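Local coordinates for hydrogenase maturation protease HycI (Thermococcus kodakarensis KOD1, PDB 5ZBY), which probably acts as an aspartic-type endopeptidase of the peptidase A31 family, maturing a [NiFe] hydrogenase by trimming the C-terminal end of its precursor, at residues 29-40 with 141-152; 54-62 with 103-112. All coordinates share one frame; numbering follows the deposited sequence.

How the interactions relate
The two contacts illustrate how an alpha/beta/alpha sandwich clothes both faces of one sheet. Interaction 1 (29-40 with 141-152) packs against Val73, Ile123 and Cys125, whereas interaction 2 (54-62 with 103-112) meets Val70, Phe72, Ile120 and Leu122, the alternate side chains of the same two strands. The contacts therefore lie on opposite sides of the chain's centre, their own centres about 21 Å apart and their nearest atoms about 8 Å apart. A bound EPE, a buffer molecule probably from the crystallisation liquor, lies about 4 Å from the side chain of Leu105 in interaction 2, and an EPE is about 8 Å from that of Phe29 in interaction 1.

Interaction 1 (29-40 with 141-152); sequences FGVLVAERLKEL and KERAERLAELIA
Helices 29-40 and 138-156 run in broadly the same direction, their segment axes 8.5 Å apart at closest approach and turned 43° from each other, side by side on one face of the central sheet of an alpha/beta/alpha sandwich. Small residues make this closeness possible. Ala144 sits where the backbones come nearest, its CA 5.1 Å from the CA of Val33, and its methyl is met by Leu32 CB and Val33 CG2. Phe29 comes obliquely from one end, CE1 reaching 3.5 Å from Ala144 CA, while Val33 CG2 lies above one ring face, offset toward the rim, and Leu147 CD2 nears CZ. Ala148 CB faces Arg36 CG and Leu37 CG, Leu37 CD2 lies against Ala148 O and Ile151 CG2, and Leu40 CB meets Ala152 CB at 3.8 Å. Val33, Phe29 and Leu147 also pack on Val73, joining the pair to the sheet.

Beyond the apolar core the contact turns polar. With CG anti to its backbone nitrogen (chi1 178°) and the chain bent at the next bond, Arg36 lays its aliphatic part over Ala148 and swings its guanidinium to Glu145. The grip is side-on: NE is 2.7 Å and NH2 2.9 Å from Glu145 OE2, both on its syn side; OE2 lies nearly in the guanidinium plane, the carboxylate plane turned 33° from it. NE also makes a weak, bent bond to OE1. Arg36 NH1 turns to Glu39 OE1, completing a salt-bridge network which, with Leu40 CD2 over one face toward its rim, should restrict the guanidinium's rotation. A water donates to both backbones, 2.8 Å from Ala152 O and 3.2 Å from Leu40 O.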
loop_
_atom_site.group_PDB
_atom_site.type_symbol
_atom_site.label_atom_id
_atom_site.label_comp_id
_atom_site.label_asym_id
_atom_site.label_seq_id
_atom_site.Cartn_x
_atom_site.Cartn_y
_atom_site.Cartn_z
ATOM N N PHE A 29 -1.891 5.964 7.729
ATOM C CA PHE A 29 -2.804 5.004 7.066
ATOM C C PHE A 29 -2.166 3.665 6.633
ATOM O O PHE A 29 -2.640 2.605 7.040
ATOM C CB PHE A 29 -3.436 5.650 5.840
ATOM C CG PHE A 29 -4.332 4.722 5.083
ATOM C CD1 PHE A 29 -5.580 4.411 5.565
ATOM C CD2 PHE A 29 -3.911 4.188 3.884
ATOM C CE1 PHE A 29 -6.413 3.518 4.871
ATOM C CE2 PHE A 29 -4.738 3.310 3.181
ATOM C CZ PHE A 29 -6.003 2.989 3.690
ATOM N N GLY A 30 -1.104 3.726 5.836
ATOM C CA GLY A 30 -0.552 2.515 5.229
ATOM C C GLY A 30 0.026 1.588 6.282
ATOM O O GLY A 30 -0.105 0.364 6.179
ATOM N N VAL A 31 0.671 2.162 7.301
ATOM C CA VAL A 31 1.262 1.310 8.343
ATOM C C VAL A 31 0.166 0.733 9.231
ATOM O O VAL A 31 0.267 -0.451 9.643
ATOM C CB VAL A 31 2.335 2.049 9.160
ATOM C CG1 VAL A 31 3.409 2.511 8.215
ATOM C CG2 VAL A 31 1.762 3.195 9.916
ATOM N N LEU A 32 -0.931 1.471 9.393
ATOM C CA LEU A 32 -2.063 0.922 10.141
ATOM C C LEU A 32 -2.563 -0.305 9.406
ATOM O O LEU A 32 -2.824 -1.364 10.031
ATOM C CB LEU A 32 -3.174 1.967 10.300
ATOM C CG LEU A 32 -2.838 3.132 11.250
ATOM C CD1 LEU A 32 -3.918 4.181 11.232
ATOM C CD2 LEU A 32 -2.636 2.612 12.648
ATOM N N VAL A 33 -2.656 -0.193 8.078
ATOM C CA VAL A 33 -3.208 -1.309 7.308
ATOM C C VAL A 33 -2.295 -2.516 7.431
ATOM O O VAL A 33 -2.774 -3.634 7.713
ATOM C CB VAL A 33 -3.413 -0.940 5.839
ATOM C CG1 VAL A 33 -3.816 -2.187 5.034
ATOM C CG2 VAL A 33 -4.533 0.089 5.714
ATOM N N ALA A 34 -0.988 -2.273 7.292
ATOM C CA ALA A 34 -0.045 -3.370 7.300
ATOM C C ALA A 34 -0.122 -4.039 8.666
ATOM O O ALA A 34 -0.139 -5.273 8.744
ATOM C CB ALA A 34 1.371 -2.880 6.999
ATOM N N GLU A 35 -0.183 -3.241 9.740
ATOM C CA GLU A 35 -0.052 -3.901 11.043
ATOM C C GLU A 35 -1.309 -4.666 11.308
ATOM O O GLU A 35 -1.263 -5.784 11.856
ATOM C CB GLU A 35 0.260 -2.893 12.160
ATOM C CG GLU A 35 1.696 -2.396 12.045
ATOM C CD GLU A 35 2.714 -3.520 12.250
ATOM O OE1 GLU A 35 2.524 -4.318 13.192
ATOM O OE2 GLU A 35 3.683 -3.635 11.460
ATOM N N ARG A 36 -2.426 -4.164 10.808
ATOM C CA ARG A 36 -3.653 -4.876 11.045
ATOM C C ARG A 36 -3.670 -6.147 10.204
ATOM O O ARG A 36 -4.151 -7.206 10.668
ATOM C CB ARG A 36 -4.852 -3.987 10.745
ATOM C CG ARG A 36 -6.170 -4.705 10.937
ATOM C CD ARG A 36 -6.391 -5.068 12.409
ATOM N NE ARG A 36 -7.778 -5.467 12.637
ATOM C CZ ARG A 36 -8.155 -6.530 13.336
ATOM N NH1 ARG A 36 -7.249 -7.315 13.909
ATOM N NH2 ARG A 36 -9.444 -6.799 13.475
ATOM N N LEU A 37 -3.086 -6.102 9.000
ATOM C CA LEU A 37 -3.131 -7.287 8.160
ATOM C C LEU A 37 -2.304 -8.391 8.810
ATOM O O LEU A 37 -2.628 -9.585 8.646
ATOM C CB LEU A 37 -2.614 -7.019 6.755
ATOM C CG LEU A 37 -3.646 -6.332 5.851
ATOM C CD1 LEU A 37 -2.959 -5.841 4.567
ATOM C CD2 LEU A 37 -4.770 -7.364 5.569
ATOM N N LYS A 38 -1.268 -8.004 9.553
ATOM C CA LYS A 38 -0.411 -9.032 10.177
ATOM C C LYS A 38 -1.201 -9.851 11.202
ATOM O O LYS A 38 -0.866 -11.014 11.487
ATOM C CB LYS A 38 0.811 -8.380 10.818
ATOM C CG LYS A 38 1.913 -7.985 9.825
ATOM C CD LYS A 38 3.019 -7.219 10.549
ATOM C CE LYS A 38 4.030 -6.580 9.613
ATOM N NZ LYS A 38 5.072 -7.477 9.105
ATOM N N GLU A 39 -2.269 -9.262 11.726
ATOM C CA GLU A 39 -3.093 -9.912 12.742
ATOM C C GLU A 39 -4.148 -10.775 12.093
ATOM O O GLU A 39 -4.671 -11.695 12.716
ATOM C CB GLU A 39 -3.764 -8.876 13.650
ATOM C CG GLU A 39 -2.786 -7.999 14.406
ATOM C CD GLU A 39 -3.445 -6.923 15.236
ATOM O OE1 GLU A 39 -4.658 -6.653 15.059
ATOM O OE2 GLU A 39 -2.733 -6.338 16.076
ATOM N N LEU A 40 -4.445 -10.491 10.830
ATOM C CA LEU A 40 -5.598 -11.100 10.170
ATOM C C LEU A 40 -5.235 -12.151 9.123
ATOM O O LEU A 40 -6.071 -12.962 8.732
ATOM C CB LEU A 40 -6.450 -10.012 9.510
ATOM C CG LEU A 40 -7.179 -9.011 10.396
ATOM C CD1 LEU A 40 -8.007 -8.050 9.541
ATOM C CD2 LEU A 40 -8.070 -9.746 11.379
ATOM N N LYS A 141 -8.401 5.890 10.742
ATOM C CA LYS A 141 -8.273 4.603 11.445
ATOM C C LYS A 141 -9.351 3.651 11.008
ATOM O O LYS A 141 -9.086 2.439 10.801
ATOM C CB LYS A 141 -8.334 4.775 12.967
ATOM C CG LYS A 141 -7.143 5.496 13.536
ATOM C CD LYS A 141 -7.288 5.692 15.048
ATOM C CE LYS A 141 -7.624 7.109 15.411
ATOM N NZ LYS A 141 -7.569 7.280 16.890
ATOM N N GLU A 142 -10.564 4.166 10.858
ATOM C CA GLU A 142 -11.677 3.305 10.465
ATOM C C GLU A 142 -11.471 2.803 9.025
ATOM O O GLU A 142 -11.790 1.647 8.707
ATOM C CB GLU A 142 -13.013 4.046 10.642
ATOM C CG GLU A 142 -14.231 3.231 10.225
ATOM C CD GLU A 142 -14.590 3.416 8.764
ATOM O OE1 GLU A 142 -14.408 4.549 8.251
ATOM O OE2 GLU A 142 -15.053 2.431 8.129
ATOM N N ARG A 143 -10.940 3.664 8.159
ATOM C CA ARG A 143 -10.721 3.324 6.759
ATOM C C ARG A 143 -9.603 2.273 6.675
ATOM O O ARG A 143 -9.664 1.356 5.857
ATOM C CB ARG A 143 -10.372 4.579 5.921
ATOM C CG ARG A 143 -11.562 5.567 5.699
ATOM C CD ARG A 143 -12.595 5.019 4.700
ATOM N NE ARG A 143 -13.480 4.068 5.348
ATOM C CZ ARG A 143 -14.414 3.366 4.713
ATOM N NH1 ARG A 143 -14.577 3.524 3.407
ATOM N NH2 ARG A 143 -15.171 2.499 5.382
ATOM N N ALA A 144 -8.565 2.409 7.510
ATOM C CA ALA A 144 -7.475 1.401 7.507
ATOM C C ALA A 144 -8.018 0.054 7.946
ATOM O O ALA A 144 -7.707 -0.974 7.338
ATOM C CB ALA A 144 -6.338 1.832 8.421
ATOM N N GLU A 145 -8.839 0.068 8.995
ATOM C CA GLU A 145 -9.398 -1.203 9.508
ATOM C C GLU A 145 -10.294 -1.822 8.424
ATOM O O GLU A 145 -10.254 -3.028 8.157
ATOM C CB GLU A 145 -10.174 -0.955 10.817
ATOM C CG GLU A 145 -10.835 -2.177 11.415
ATOM C CD GLU A 145 -9.828 -3.172 11.983
ATOM O OE1 GLU A 145 -8.721 -2.757 12.406
ATOM O OE2 GLU A 145 -10.155 -4.377 12.016
ATOM N N ARG A 146 -11.091 -0.987 7.777
ATOM C CA ARG A 146 -11.949 -1.452 6.689
ATOM C C ARG A 146 -11.166 -2.054 5.516
ATOM O O ARG A 146 -11.468 -3.177 5.055
ATOM C CB ARG A 146 -12.830 -0.287 6.225
ATOM C CG ARG A 146 -13.735 -0.621 5.073
ATOM C CD ARG A 146 -14.643 -1.771 5.436
ATOM N NE ARG A 146 -15.667 -1.976 4.426
ATOM C CZ ARG A 146 -16.532 -2.978 4.446
ATOM N NH1 ARG A 146 -16.489 -3.876 5.427
ATOM N NH2 ARG A 146 -17.437 -3.081 3.479
ATOM N N LEU A 147 -10.112 -1.372 5.064
ATOM C CA LEU A 147 -9.302 -1.929 3.968
ATOM C C LEU A 147 -8.601 -3.214 4.390
ATOM O O LEU A 147 -8.470 -4.158 3.593
ATOM C CB LEU A 147 -8.258 -0.905 3.470
ATOM C CG LEU A 147 -7.393 -1.435 2.316
ATOM C CD1 LEU A 147 -8.197 -1.762 1.053
ATOM C CD2 LEU A 147 -6.334 -0.371 2.032
ATOM N N ALA A 148 -8.098 -3.255 5.625
ATOM C CA ALA A 148 -7.434 -4.505 6.066
ATOM C C ALA A 148 -8.437 -5.635 6.089
ATOM O O ALA A 148 -8.091 -6.753 5.705
ATOM C CB ALA A 148 -6.789 -4.337 7.434
ATOM N N GLU A 149 -9.657 -5.368 6.540
ATOM C CA GLU A 149 -10.702 -6.403 6.517
ATOM C C GLU A 149 -11.066 -6.856 5.104
ATOM O O GLU A 149 -11.242 -8.070 4.852
ATOM C CB GLU A 149 -11.961 -5.921 7.236
ATOM C CG GLU A 149 -11.802 -5.756 8.734
ATOM C CD GLU A 149 -13.107 -5.365 9.416
ATOM O OE1 GLU A 149 -14.151 -5.318 8.727
ATOM O OE2 GLU A 149 -13.087 -5.111 10.644
ATOM N N LEU A 150 -11.177 -5.918 4.176
ATOM C CA LEU A 150 -11.541 -6.273 2.807
ATOM C C LEU A 150 -10.443 -7.141 2.211
ATOM O O LEU A 150 -10.705 -8.180 1.560
ATOM C CB LEU A 150 -11.781 -5.021 1.965
ATOM C CG LEU A 150 -12.998 -4.210 2.427
ATOM C CD1 LEU A 150 -12.959 -2.801 1.888
ATOM C CD2 LEU A 150 -14.275 -4.922 1.984
ATOM N N ILE A 151 -9.199 -6.738 2.449
ATOM C CA ILE A 151 -8.082 -7.515 1.897
ATOM C C ILE A 151 -8.007 -8.865 2.572
ATOM O O ILE A 151 -7.798 -9.892 1.881
ATOM C CB ILE A 151 -6.733 -6.769 2.029
ATOM C CG1 ILE A 151 -6.749 -5.565 1.082
ATOM C CG2 ILE A 151 -5.554 -7.734 1.721
ATOM C CD1 ILE A 151 -5.570 -4.632 1.261
ATOM N N ALA A 152 -8.173 -8.903 3.892
ATOM C CA ALA A 152 -8.031 -10.207 4.583
ATOM C C ALA A 152 -9.110 -11.183 4.141
ATOM O O ALA A 152 -8.871 -12.390 4.047
ATOM C CB ALA A 152 -8.069 -10.054 6.078
HETATM O O HOH W 1 -7.199 -13.674 5.858
#

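Interaction 2 (54-62 with 103-112)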
loop_
_atom_site.group_PDB
_atom_site.type_symbol
_atom_site.label_atom_id
_atom_site.label_comp_id
_atom_site.label_asym_id
_atom_site.label_seq_id
_atom_site.Cartn_x
_atom_site.Cartn_y
_atom_site.Cartn_z
ATOM N N MET A 54 10.182 3.981 3.602
ATOM C CA MET A 54 11.310 3.554 2.790
ATOM C C MET A 54 11.042 2.239 2.077
ATOM O O MET A 54 11.763 1.235 2.288
ATOM C CB MET A 54 12.577 3.471 3.671
ATOM C CG MET A 54 12.958 4.887 4.178
ATOM S SD MET A 54 14.704 5.228 4.157
ATOM C CE MET A 54 15.045 4.977 2.417
ATOM N N PRO A 55 10.045 2.199 1.182
ATOM C CA PRO A 55 9.824 0.926 0.467
ATOM C C PRO A 55 11.026 0.467 -0.341
ATOM O O PRO A 55 11.219 -0.747 -0.505
ATOM C CB PRO A 55 8.642 1.229 -0.462
ATOM C CG PRO A 55 8.616 2.749 -0.554
ATOM C CD PRO A 55 9.056 3.241 0.796
ATOM N N GLU A 56 11.858 1.409 -0.779
ATOM C CA GLU A 56 13.047 1.073 -1.556
ATOM C C GLU A 56 13.972 0.159 -0.781
ATOM O O GLU A 56 14.677 -0.659 -1.379
ATOM C CB GLU A 56 13.808 2.346 -1.955
ATOM C CG GLU A 56 14.238 3.200 -0.782
ATOM C CD GLU A 56 13.287 4.382 -0.529
ATOM O OE1 GLU A 56 12.042 4.194 -0.517
ATOM O OE2 GLU A 56 13.781 5.522 -0.363
ATOM N N SER A 57 13.958 0.266 0.545
ATOM C CA SER A 57 14.798 -0.612 1.386
ATOM C C SER A 57 14.348 -2.073 1.454
ATOM O O SER A 57 15.086 -2.913 1.982
ATOM C CB SER A 57 14.862 -0.085 2.814
ATOM O OG SER A 57 15.283 1.280 2.878
ATOM N N TYR A 58 13.161 -2.384 0.945
ATOM C CA TYR A 58 12.627 -3.741 0.995
ATOM C C TYR A 58 12.597 -4.477 -0.352
ATOM O O TYR A 58 12.068 -5.578 -0.424
ATOM C CB TYR A 58 11.213 -3.703 1.629
ATOM C CG TYR A 58 11.258 -3.156 3.041
ATOM C CD1 TYR A 58 11.257 -4.028 4.127
ATOM C CD2 TYR A 58 11.323 -1.769 3.296
ATOM C CE1 TYR A 58 11.339 -3.578 5.415
ATOM C CE2 TYR A 58 11.379 -1.291 4.614
ATOM C CZ TYR A 58 11.406 -2.183 5.671
ATOM O OH TYR A 58 11.486 -1.763 6.989
ATOM N N VAL A 59 13.191 -3.905 -1.389
ATOM C CA VAL A 59 13.046 -4.488 -2.713
ATOM C C VAL A 59 13.656 -5.879 -2.769
ATOM O O VAL A 59 13.076 -6.755 -3.367
ATOM C CB VAL A 59 13.639 -3.617 -3.833
ATOM C CG1 VAL A 59 12.801 -2.316 -3.980
ATOM C CG2 VAL A 59 15.061 -3.251 -3.545
ATOM N N GLY A 60 14.746 -6.079 -2.042
ATOM C CA GLY A 60 15.364 -7.394 -1.984
ATOM C C GLY A 60 14.425 -8.436 -1.423
ATOM O O GLY A 60 14.235 -9.518 -2.036
ATOM N N LYS A 61 13.864 -8.144 -0.283
ATOM C CA LYS A 61 12.999 -9.089 0.324
ATOM C C LYS A 61 11.760 -9.260 -0.511
ATOM O O LYS A 61 11.280 -10.330 -0.658
ATOM C CB LYS A 61 12.583 -8.593 1.680
ATOM C CG LYS A 61 12.035 -9.630 2.587
ATOM C CD LYS A 61 11.982 -9.155 4.017
ATOM C CE LYS A 61 11.443 -10.233 4.939
ATOM N NZ LYS A 61 12.470 -10.927 5.740
ATOM N N ILE A 62 11.276 -8.207 -1.140
ATOM C CA ILE A 62 10.111 -8.373 -1.978
ATOM C C ILE A 62 10.446 -9.290 -3.153
ATOM O O ILE A 62 9.671 -10.221 -3.473
ATOM C CB ILE A 62 9.565 -6.987 -2.472
ATOM C CG1 ILE A 62 9.020 -6.182 -1.279
ATOM C CG2 ILE A 62 8.473 -7.201 -3.496
ATOM C CD1 ILE A 62 8.905 -4.656 -1.584
ATOM N N LEU A 103 12.388 9.360 -3.297
ATOM C CA LEU A 103 12.508 8.402 -4.379
ATOM C C LEU A 103 11.102 8.032 -4.756
ATOM O O LEU A 103 10.360 7.548 -3.936
ATOM C CB LEU A 103 13.261 7.167 -3.927
ATOM C CG LEU A 103 13.836 6.273 -5.012
ATOM C CD1 LEU A 103 14.859 7.039 -5.795
ATOM C CD2 LEU A 103 14.503 5.077 -4.399
ATOM N N PRO A 104 10.667 8.385 -6.040
ATOM C CA PRO A 104 9.268 8.044 -6.282
ATOM C C PRO A 104 8.981 6.558 -6.306
ATOM O O PRO A 104 9.807 5.752 -6.621
ATOM C CB PRO A 104 8.935 8.705 -7.600
ATOM C CG PRO A 104 10.175 8.830 -8.307
ATOM C CD PRO A 104 11.160 9.172 -7.275
ATOM N N LEU A 105 7.764 6.247 -5.938
ATOM C CA LEU A 105 7.294 4.897 -5.895
ATOM C C LEU A 105 7.343 4.291 -7.289
ATOM O O LEU A 105 7.530 3.119 -7.442
ATOM C CB LEU A 105 5.905 4.852 -5.293
ATOM C CG LEU A 105 5.326 3.467 -5.079
ATOM C CD1 LEU A 105 6.152 2.658 -4.116
ATOM C CD2 LEU A 105 3.881 3.483 -4.641
ATOM N N ARG A 106 7.140 5.103 -8.305
ATOM C CA ARG A 106 7.273 4.588 -9.674
ATOM C C ARG A 106 8.600 3.873 -9.941
ATOM O O ARG A 106 8.648 2.844 -10.633
ATOM C CB ARG A 106 7.117 5.739 -10.694
ATOM C CG ARG A 106 7.215 5.275 -12.154
ATOM C CD ARG A 106 6.854 6.445 -13.144
ATOM N NE ARG A 106 7.876 7.469 -13.111
ATOM C CZ ARG A 106 8.896 7.576 -13.964
ATOM N NH1 ARG A 106 9.052 6.719 -14.978
ATOM N NH2 ARG A 106 9.768 8.556 -13.802
ATOM N N ILE A 107 9.680 4.431 -9.442
ATOM C CA ILE A 107 10.989 3.834 -9.605
ATOM C C ILE A 107 11.115 2.516 -8.860
ATOM O O ILE A 107 11.539 1.541 -9.403
ATOM C CB ILE A 107 12.082 4.750 -9.069
ATOM C CG1 ILE A 107 12.021 6.133 -9.711
ATOM C CG2 ILE A 107 13.439 4.126 -9.260
ATOM C CD1 ILE A 107 11.984 6.131 -11.202
ATOM N N VAL A 108 10.661 2.516 -7.619
ATOM C CA VAL A 108 10.633 1.281 -6.817
ATOM C C VAL A 108 9.831 0.185 -7.511
ATOM O O VAL A 108 10.307 -0.934 -7.670
ATOM C CB VAL A 108 10.069 1.557 -5.407
ATOM C CG1 VAL A 108 9.953 0.242 -4.618
ATOM C CG2 VAL A 108 10.971 2.546 -4.678
ATOM N N ALA A 109 8.601 0.496 -7.904
ATOM C CA ALA A 109 7.700 -0.432 -8.554
ATOM C C ALA A 109 8.242 -0.958 -9.885
ATOM O O ALA A 109 8.082 -2.129 -10.195
ATOM C CB ALA A 109 6.301 0.266 -8.766
ATOM N N SER A 110 8.862 -0.064 -10.673
ATOM C CA SER A 110 9.456 -0.471 -11.958
ATOM C C SER A 110 10.615 -1.457 -11.749
ATOM O O SER A 110 10.746 -2.433 -12.477
ATOM C CB SER A 110 9.971 0.743 -12.737
ATOM O OG SER A 110 8.891 1.648 -13.029
ATOM N N TYR A 111 11.463 -1.152 -10.770
ATOM C CA TYR A 111 12.539 -2.116 -10.441
ATOM C C TYR A 111 11.985 -3.476 -10.008
ATOM O O TYR A 111 12.400 -4.530 -10.526
ATOM C CB TYR A 111 13.417 -1.530 -9.349
ATOM C CG TYR A 111 14.500 -2.470 -8.892
ATOM C CD1 TYR A 111 15.659 -2.622 -9.635
ATOM C CD2 TYR A 111 14.365 -3.194 -7.723
ATOM C CE1 TYR A 111 16.665 -3.476 -9.230
ATOM C CE2 TYR A 111 15.381 -4.071 -7.305
ATOM C CZ TYR A 111 16.526 -4.192 -8.064
ATOM O OH TYR A 111 17.542 -5.044 -7.667
ATOM N N ILE A 112 11.042 -3.478 -9.066
ATOM C CA ILE A 112 10.445 -4.750 -8.632
ATOM C C ILE A 112 9.843 -5.565 -9.791
ATOM O O ILE A 112 10.096 -6.783 -9.925
ATOM C CB ILE A 112 9.356 -4.523 -7.545
ATOM C CG1 ILE A 112 10.002 -3.911 -6.288
ATOM C CG2 ILE A 112 8.592 -5.866 -7.306
ATOM C CD1 ILE A 112 9.031 -3.372 -5.228
HETATM O O HOH W 2 10.462 6.175 -1.134
#
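The 3-10 turn 55-58 and the first turn of helix 59-64 lie along helix 105-116, with the backbones nearest where the CA atoms of Glu56 and Val108 stand 5.8 Å apart. No direct hydrogen bond crosses; apart from one water, the contact is made by apolar side-chain surfaces. Val59 is central to it. Its CG1 enters between two successive turns of the facing helix, 3.9 Å from Val108 CG1 and 4.0 Å from Ile112 CG1, while CG2 touches Tyr111 CE2. Valine and tyrosine side chains cross at about a right angle, and the ring meets the methyl obliquely. Deeper in, Ile62 and Ile112 also cross nearly perpendicularly, their CD1 atoms 3.9 Å apart.

Toward the N-terminal end of helix 105-116, Glu56 takes over. Its CB lies 3.7 Å from Leu103 CD2 and also touches Val108 CG2. With CG between the backbone nitrogen and the carbonyl carbon (chi1 58°) and a bend at the next bond, the chain passes obliquely across the leucine, Glu56 CG, CD and OE2 each 4.1 Å from Leu103 CD2. A water lies 2.6 Å from Glu56 OE1 and 3.1 Å from Leu103 O, within bonding distance of both segments, though it has more acceptors in reach than protons to give.

Pro55, Leu105 and Ile112 all rest on Phe72 of strand 69-75, and the backbone N of Leu105 binds a sulfonate oxygen of a bound EPE at the helix start. Two helical elements sharing an apolar seam above a largely parallel sheet form one outer layer of the alpha/beta/alpha sandwich of the hydrogenase maturation proteases.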